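Local coordinates for protein putative esterase aq_1494 (Aquifex aeolicus, PDB 2EGR) that is a putative esterase of the 4-hydroxybenzoyl-CoA thioesterase family and probably hydrolyses fatty acyl-CoA thioesters, at residues R7-F11 with Y12-A16. Numbering follows the deposited sequence.
Sequences RRVQF and YETDA
Glu13 and Arg7 meet end-on, NH1 of the arginine reaching OE1 (3.1 Å) and NH2 reaching OE2 (2.9 Å) in a two-pronged salt bridge. OE2 lies in the guanidinium plane, whereas OE1 is tilted out of it, in keeping with the 31° between guanidinium and carboxylate. The arginine's bends at chi2 and chi3 bring its head back to Glu13, and a further bond from NH1 to Arg8 O (2.9 Å) restrains it. Glu13 OE1 also takes a nearly straight bond from Gln10 N (3.0 Å, 175°), arriving from above the carboxylate plane, so the carboxylate accepts an N-H at the start of the short 3-10 turn. Glu13 N to Gln10 O (2.9 Å) is the backbone bond of that turn; Tyr28 OH adds a bond to OE1, and Glu31 engages Arg7 NE. In the hot-dog fold this turn joins the first strand to the loop before helix 22-39, and it leads to Asp15, the predicted active-site residue, whose OD2 bonds His21 ND1. One residue on, Phe11 O receives both Thr14 N and, in its carbonyl plane, Thr14 OG1 (2.6 Å), a hydroxyl set between N and C (chi1 62°). Between the two segments the remaining contacts are fewer. Val9 CG1 merely grazes Thr14 CG2 at 4.1 Å, its side chain packing mainly on the rest of the chain. On the partly exposed side Gln10 lays CB against Tyr12 CE2 (3.6 Å) while its amide extends beyond the contact. The third subunit also meets this side, its Glu31 packing on Gln10 and bonding the tyrosine's hydroxyl.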
# COMPACT_ATOMS: atom_id res chain seq x y z
N ARG A 7 2.76 13.44 -12.38
CA ARG A 7 3.20 12.50 -11.37
C ARG A 7 4.19 11.53 -12.01
O ARG A 7 4.05 11.17 -13.18
CB ARG A 7 1.94 11.75 -10.83
CG ARG A 7 2.14 10.67 -9.75
CD ARG A 7 2.86 11.15 -8.51
NE ARG A 7 2.30 10.43 -7.37
CZ ARG A 7 2.61 9.19 -7.02
NH1 ARG A 7 3.53 8.51 -7.68
NH2 ARG A 7 2.00 8.65 -5.97
N ARG A 8 5.20 11.11 -11.24
CA ARG A 8 6.10 10.05 -11.68
C ARG A 8 5.85 8.74 -10.90
O ARG A 8 5.63 8.79 -9.70
CB ARG A 8 7.52 10.53 -11.48
CG ARG A 8 8.59 9.59 -11.85
CD ARG A 8 9.93 10.23 -11.53
NE ARG A 8 10.12 11.44 -12.34
CZ ARG A 8 10.75 11.47 -13.51
NH1 ARG A 8 11.24 10.39 -14.06
NH2 ARG A 8 10.86 12.63 -14.17
N VAL A 9 5.91 7.61 -11.61
CA VAL A 9 5.70 6.26 -10.99
C VAL A 9 6.85 5.93 -10.05
O VAL A 9 8.01 5.97 -10.45
CB VAL A 9 5.58 5.14 -12.04
CG1 VAL A 9 5.51 3.73 -11.31
CG2 VAL A 9 4.36 5.36 -12.97
N GLN A 10 6.52 5.57 -8.80
CA GLN A 10 7.54 5.15 -7.81
C GLN A 10 7.67 3.63 -7.82
O GLN A 10 6.72 2.92 -8.19
CB GLN A 10 7.12 5.62 -6.39
CG GLN A 10 7.07 7.17 -6.18
CD GLN A 10 8.41 7.88 -6.36
OE1 GLN A 10 9.48 7.30 -6.20
NE2 GLN A 10 8.34 9.18 -6.67
N PHE A 11 8.84 3.13 -7.41
CA PHE A 11 9.13 1.71 -7.54
C PHE A 11 8.16 0.86 -6.77
O PHE A 11 7.65 -0.15 -7.29
CB PHE A 11 10.56 1.37 -7.11
CG PHE A 11 11.07 0.09 -7.72
CD1 PHE A 11 11.53 0.05 -9.04
CD2 PHE A 11 11.09 -1.08 -6.97
CE1 PHE A 11 11.97 -1.16 -9.63
CE2 PHE A 11 11.57 -2.29 -7.53
CZ PHE A 11 12.03 -2.32 -8.87
N TYR A 12 7.86 1.31 -5.55
CA TYR A 12 6.91 0.53 -4.72
C TYR A 12 5.49 0.48 -5.28
O TYR A 12 4.67 -0.31 -4.78
CB TYR A 12 6.87 1.04 -3.27
CG TYR A 12 6.34 2.45 -3.11
CD1 TYR A 12 4.98 2.69 -3.02
CD2 TYR A 12 7.21 3.55 -3.04
CE1 TYR A 12 4.46 4.01 -2.88
CE2 TYR A 12 6.71 4.87 -2.89
CZ TYR A 12 5.33 5.09 -2.85
OH TYR A 12 4.80 6.37 -2.67
N GLU A 13 5.17 1.32 -6.28
CA GLU A 13 3.83 1.29 -6.92
C GLU A 13 3.64 0.19 -7.98
O GLU A 13 2.52 -0.03 -8.44
CB GLU A 13 3.46 2.68 -7.49
CG GLU A 13 3.33 3.66 -6.34
CD GLU A 13 3.37 5.14 -6.75
OE1 GLU A 13 3.67 5.45 -7.94
OE2 GLU A 13 3.11 5.95 -5.85
N THR A 14 4.76 -0.43 -8.37
CA THR A 14 4.79 -1.55 -9.32
C THR A 14 4.51 -2.86 -8.57
O THR A 14 4.49 -2.89 -7.33
CB THR A 14 6.12 -1.62 -10.15
OG1 THR A 14 7.23 -1.83 -9.29
CG2 THR A 14 6.33 -0.30 -10.91
N ASP A 15 4.20 -3.88 -9.34
CA ASP A 15 4.15 -5.25 -8.85
C ASP A 15 5.07 -6.13 -9.72
O ASP A 15 5.77 -5.62 -10.63
CB ASP A 15 2.71 -5.77 -8.81
CG ASP A 15 2.02 -5.83 -10.18
OD1 ASP A 15 2.69 -5.94 -11.26
OD2 ASP A 15 0.76 -5.72 -10.17
N ALA A 16 5.06 -7.43 -9.44
CA ALA A 16 5.93 -8.37 -10.14
C ALA A 16 5.64 -8.48 -11.65
O ALA A 16 6.48 -9.02 -12.38
CB ALA A 16 5.83 -9.74 -9.49